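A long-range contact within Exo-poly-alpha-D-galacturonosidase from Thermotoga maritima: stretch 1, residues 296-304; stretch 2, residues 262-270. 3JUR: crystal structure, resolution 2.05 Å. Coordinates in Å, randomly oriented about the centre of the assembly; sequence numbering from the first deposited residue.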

ATOM      1  N   HIS D 296     -12.511 -14.442 -24.630  1.00 25.02           N
ATOM      2  CA  HIS D 296     -13.509 -14.149 -23.595  1.00 25.41           C
ATOM      3  C   HIS D 296     -13.112 -14.656 -22.207  1.00 25.58           C
ATOM      4  O   HIS D 296     -13.799 -14.381 -21.215  1.00 26.16           O
ATOM      5  CB  HIS D 296     -14.857 -14.753 -23.995  1.00 25.41           C
ATOM      6  CG  HIS D 296     -15.489 -14.101 -25.187  1.00 25.36           C
ATOM      7  ND1 HIS D 296     -16.831 -14.232 -25.476  1.00 26.33           N
ATOM      8  CD2 HIS D 296     -14.972 -13.308 -26.157  1.00 25.42           C
ATOM      9  CE1 HIS D 296     -17.110 -13.555 -26.577  1.00 25.98           C
ATOM     10  NE2 HIS D 296     -15.999 -12.982 -27.007  1.00 24.95           N
ATOM     11  N   GLY D 297     -12.019 -15.413 -22.142  1.00 25.81           N
ATOM     12  CA  GLY D 297     -11.535 -15.975 -20.894  1.00 25.47           C
ATOM     13  C   GLY D 297     -10.341 -16.894 -21.097  1.00 25.29           C
ATOM     14  O   GLY D 297     -10.254 -17.609 -22.100  1.00 25.26           O
ATOM     15  N   GLY D 298      -9.417 -16.870 -20.145  1.00 24.91           N
ATOM     16  CA  GLY D 298      -8.220 -17.703 -20.213  1.00 24.66           C
ATOM     17  C   GLY D 298      -8.524 -19.131 -19.798  1.00 24.68           C
ATOM     18  O   GLY D 298      -8.318 -20.070 -20.574  1.00 24.14           O
ATOM     19  N   LEU D 299      -8.990 -19.284 -18.560  1.00 24.56           N
ATOM     20  CA  LEU D 299      -9.513 -20.551 -18.064  1.00 24.48           C
ATOM     21  C   LEU D 299     -10.975 -20.369 -17.701  1.00 24.47           C
ATOM     22  O   LEU D 299     -11.311 -19.571 -16.817  1.00 24.60           O
ATOM     23  CB  LEU D 299      -8.739 -21.064 -16.845  1.00 24.46           C
ATOM     24  CG  LEU D 299      -9.250 -22.474 -16.484  1.00 25.34           C
ATOM     25  CD1 LEU D 299      -8.561 -23.576 -17.332  1.00 25.95           C
ATOM     26  CD2 LEU D 299      -9.160 -22.772 -15.020  1.00 25.14           C
ATOM     27  N   VAL D 300     -11.841 -21.124 -18.374  1.00 24.20           N
ATOM     28  CA  VAL D 300     -13.276 -20.947 -18.240  1.00 23.84           C
ATOM     29  C   VAL D 300     -13.952 -22.257 -17.832  1.00 24.25           C
ATOM     30  O   VAL D 300     -13.576 -23.334 -18.307  1.00 24.70           O
ATOM     31  CB  VAL D 300     -13.884 -20.378 -19.547  1.00 23.53           C
ATOM     32  CG1 VAL D 300     -15.368 -20.032 -19.380  1.00 22.56           C
ATOM     33  CG2 VAL D 300     -13.130 -19.142 -19.978  1.00 24.20           C
ATOM     34  N   ILE D 301     -14.915 -22.167 -16.918  1.00 24.16           N
ATOM     35  CA  ILE D 301     -15.768 -23.310 -16.593  1.00 24.16           C
ATOM     36  C   ILE D 301     -17.212 -22.935 -16.952  1.00 24.17           C
ATOM     37  O   ILE D 301     -17.688 -21.859 -16.569  1.00 24.18           O
ATOM     38  CB  ILE D 301     -15.686 -23.749 -15.085  1.00 24.10           C
ATOM     39  CG1 ILE D 301     -14.255 -23.704 -14.510  1.00 23.90           C
ATOM     40  CG2 ILE D 301     -16.317 -25.129 -14.896  1.00 23.40           C
ATOM     41  CD1 ILE D 301     -13.274 -24.706 -15.095  1.00 23.41           C
ATOM     42  N   GLY D 302     -17.891 -23.806 -17.705  1.00 24.05           N
ATOM     43  CA  GLY D 302     -19.288 -23.586 -18.095  1.00 23.37           C
ATOM     44  C   GLY D 302     -19.461 -22.918 -19.453  1.00 23.32           C
ATOM     45  O   GLY D 302     -18.487 -22.750 -20.187  1.00 23.95           O
ATOM     46  N   SER D 303     -20.681 -22.506 -19.799  1.00 22.83           N
ATOM     47  CA  SER D 303     -21.856 -22.574 -18.919  1.00 22.51           C
ATOM     48  C   SER D 303     -22.517 -23.949 -18.923  1.00 22.64           C
ATOM     49  O   SER D 303     -23.369 -24.243 -18.084  1.00 22.31           O
ATOM     50  CB  SER D 303     -22.887 -21.539 -19.349  1.00 22.10           C
ATOM     51  OG  SER D 303     -23.551 -21.958 -20.535  1.00 22.70           O
ATOM     52  N   GLU D 304     -22.136 -24.779 -19.889  1.00 22.77           N
ATOM     53  CA  GLU D 304     -22.681 -26.121 -19.986  1.00 23.03           C
ATOM     54  C   GLU D 304     -21.912 -27.020 -19.021  1.00 23.04           C
ATOM     55  O   GLU D 304     -21.001 -27.731 -19.418  1.00 22.90           O
ATOM     56  CB  GLU D 304     -22.601 -26.641 -21.422  1.00 23.07           C
ATOM     57  CG  GLU D 304     -23.281 -25.735 -22.461  1.00 23.56           C
ATOM     58  CD  GLU D 304     -22.318 -24.784 -23.166  1.00 24.10           C
ATOM     59  OE1 GLU D 304     -21.315 -24.352 -22.556  1.00 25.00           O
ATOM     60  OE2 GLU D 304     -22.565 -24.467 -24.345  1.00 24.85           O
TER
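Stretch 2 262-270: SVVIKSGRD

Stretch 2 lies beside stretch 1 as a parallel β-strand neighbour: Val-263 to Ile-265 pair in register with Leu-299 to Ile-301, the axes 4.6 Å apart at closest and crossing at -22°. Val-263, Val-264 and Ile-265 are extended (phi/psi -118/117, -128/115 and -95/129), so Val-263 and Ile-265 turn both N and O toward stretch 1, while Val-264 between them gives neither to it. Ser-262 N donates to Gly-297 O (2.9 Å), Val-300 N to Val-263 O (2.8 Å), Ile-265 N to Val-300 O (2.8 Å) and Gly-302 N to Ile-265 O (2.9 Å, nearly linear at 178°); the bond from Val-263 N to Gly-298 O (3.3 Å) is weak. CA of Val-264 also approaches Val-300 O at 3.3 Å in a CA-H...O contact.

The two side chains of each bridged pair share a face, and successive pairs alternate faces. Val-264 shares one with Val-300; its chi1 of -141° lies between wells and leaves CG1 3.7 Å from Val-300 CB and 3.4 Å from Gly-302 O. On the other face, Val-263 is t, with CG1 4.1 Å from Leu-299 CD1. Ile-265 (m, t) extends CD1 to within 3.7 Å of Ile-301 CD1 and 4.4 Å of Leu-299 CD1, joining the three residues in one apolar patch.

Beyond the strand the contact becomes polar. Lys-266 leaves its backbone sideways, but an m, t, t, m chain carries NZ to Gly-302 O (3.0 Å) and into a salt bridge with Glu-304 OE1 (2.7 Å). Arg-269 (t, t, m, chi4 -109°) brings NH1 to Glu-304 OE2 (3.1 Å), with that carboxylate oxygen near the guanidinium plane, at its edge. Glu-304, whose CA-to-CB bond points toward stretch 2, thus engages both cations, its chi2 of 96° lying off the usual wells. Ser-267 N donates to Glu-304 O (2.7 Å). Gly-268 follows at phi/psi 93/159, where a CB would jam against the preceding carbonyl.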

ATOM      1  N   SER D 262     -10.934 -19.413 -24.275  1.00 25.64           N
ATOM      2  CA  SER D 262      -9.732 -20.100 -24.764  1.00 25.58           C
ATOM      3  C   SER D 262      -9.698 -21.579 -24.364  1.00 25.26           C
ATOM      4  O   SER D 262      -9.695 -22.461 -25.227  1.00 25.51           O
ATOM      5  CB  SER D 262      -8.462 -19.377 -24.313  1.00 25.68           C
ATOM      6  OG  SER D 262      -8.343 -18.119 -24.949  1.00 26.19           O
ATOM      7  N   VAL D 263      -9.660 -21.847 -23.064  1.00 24.72           N
ATOM      8  CA  VAL D 263      -9.790 -23.207 -22.554  1.00 24.61           C
ATOM      9  C   VAL D 263     -11.057 -23.237 -21.698  1.00 24.43           C
ATOM     10  O   VAL D 263     -11.143 -22.533 -20.687  1.00 24.12           O
ATOM     11  CB  VAL D 263      -8.551 -23.632 -21.733  1.00 24.62           C
ATOM     12  CG1 VAL D 263      -8.743 -25.031 -21.126  1.00 24.86           C
ATOM     13  CG2 VAL D 263      -7.307 -23.587 -22.599  1.00 25.21           C
ATOM     14  N   VAL D 264     -12.031 -24.045 -22.122  1.00 24.17           N
ATOM     15  CA  VAL D 264     -13.372 -24.049 -21.533  1.00 24.45           C
ATOM     16  C   VAL D 264     -13.791 -25.442 -21.136  1.00 24.09           C
ATOM     17  O   VAL D 264     -14.018 -26.284 -21.997  1.00 23.87           O
ATOM     18  CB  VAL D 264     -14.463 -23.619 -22.541  1.00 24.27           C
ATOM     19  CG1 VAL D 264     -15.483 -22.749 -21.851  1.00 24.80           C
ATOM     20  CG2 VAL D 264     -13.870 -22.958 -23.776  1.00 25.36           C
ATOM     21  N   ILE D 265     -13.961 -25.671 -19.843  1.00 24.27           N
ATOM     22  CA  ILE D 265     -14.338 -26.996 -19.380  1.00 24.48           C
ATOM     23  C   ILE D 265     -15.854 -27.093 -19.222  1.00 24.88           C
ATOM     24  O   ILE D 265     -16.483 -26.233 -18.589  1.00 25.18           O
ATOM     25  CB  ILE D 265     -13.587 -27.370 -18.105  1.00 24.50           C
ATOM     26  CG1 ILE D 265     -12.083 -27.283 -18.375  1.00 25.12           C
ATOM     27  CG2 ILE D 265     -13.950 -28.786 -17.670  1.00 23.43           C
ATOM     28  CD1 ILE D 265     -11.276 -26.993 -17.175  1.00 26.92           C
ATOM     29  N   LYS D 266     -16.420 -28.142 -19.821  1.00 24.73           N
ATOM     30  CA  LYS D 266     -17.870 -28.322 -19.944  1.00 25.05           C
ATOM     31  C   LYS D 266     -18.281 -29.762 -19.632  1.00 25.26           C
ATOM     32  O   LYS D 266     -17.421 -30.625 -19.421  1.00 25.98           O
ATOM     33  CB  LYS D 266     -18.338 -27.923 -21.354  1.00 24.89           C
ATOM     34  CG  LYS D 266     -17.961 -26.509 -21.778  1.00 24.36           C
ATOM     35  CD  LYS D 266     -18.434 -26.214 -23.195  1.00 25.16           C
ATOM     36  CE  LYS D 266     -17.997 -24.829 -23.664  1.00 24.98           C
ATOM     37  NZ  LYS D 266     -18.776 -23.729 -23.032  1.00 26.16           N
ATOM     38  N   SER D 267     -19.590 -30.014 -19.581  1.00 25.44           N
ATOM     39  CA  SER D 267     -20.135 -31.353 -19.299  1.00 25.27           C
ATOM     40  C   SER D 267     -21.634 -31.475 -19.611  1.00 25.25           C
ATOM     41  O   SER D 267     -22.382 -32.167 -18.903  1.00 25.17           O
ATOM     42  CB  SER D 267     -19.856 -31.777 -17.848  1.00 25.31           C
ATOM     43  OG  SER D 267     -20.440 -30.876 -16.928  1.00 25.12           O
ATOM     44  N   GLY D 268     -22.065 -30.813 -20.679  1.00 25.14           N
ATOM     45  CA  GLY D 268     -23.456 -30.896 -21.116  1.00 24.69           C
ATOM     46  C   GLY D 268     -24.342 -29.804 -20.543  1.00 24.61           C
ATOM     47  O   GLY D 268     -24.034 -29.198 -19.513  1.00 23.99           O
ATOM     48  N   ARG D 269     -25.460 -29.575 -21.218  1.00 24.68           N
ATOM     49  CA  ARG D 269     -26.361 -28.483 -20.897  1.00 24.70           C
ATOM     50  C   ARG D 269     -27.720 -29.019 -20.456  1.00 24.59           C
ATOM     51  O   ARG D 269     -28.291 -29.899 -21.103  1.00 24.39           O
ATOM     52  CB  ARG D 269     -26.513 -27.586 -22.129  1.00 24.70           C
ATOM     53  CG  ARG D 269     -27.490 -26.427 -21.987  1.00 25.38           C
ATOM     54  CD  ARG D 269     -27.704 -25.735 -23.329  1.00 25.95           C
ATOM     55  NE  ARG D 269     -26.527 -24.968 -23.741  1.00 27.35           N
ATOM     56  CZ  ARG D 269     -26.457 -23.638 -23.754  1.00 28.14           C
ATOM     57  NH1 ARG D 269     -25.337 -23.031 -24.136  1.00 28.43           N
ATOM     58  NH2 ARG D 269     -27.504 -22.910 -23.383  1.00 27.96           N
ATOM     59  N   ASP D 270     -28.223 -28.482 -19.347  1.00 24.62           N
ATOM     60  CA  ASP D 270     -29.590 -28.729 -18.877  1.00 24.74           C
ATOM     61  C   ASP D 270     -29.968 -30.221 -18.848  1.00 24.78           C
ATOM     62  O   ASP D 270     -29.136 -31.057 -18.481  1.00 24.98           O
ATOM     63  CB  ASP D 270     -30.592 -27.876 -19.678  1.00 24.72           C
ATOM     64  CG  ASP D 270     -30.266 -26.376 -19.630  1.00 25.52           C
ATOM     65  OD1 ASP D 270     -29.486 -25.938 -18.756  1.00 25.79           O
ATOM     66  OD2 ASP D 270     -30.793 -25.623 -20.474  1.00 27.23           O
TER
HETATM   67  O   HOH W   1     -21.146 -22.092 -25.010  1.00 39.21           O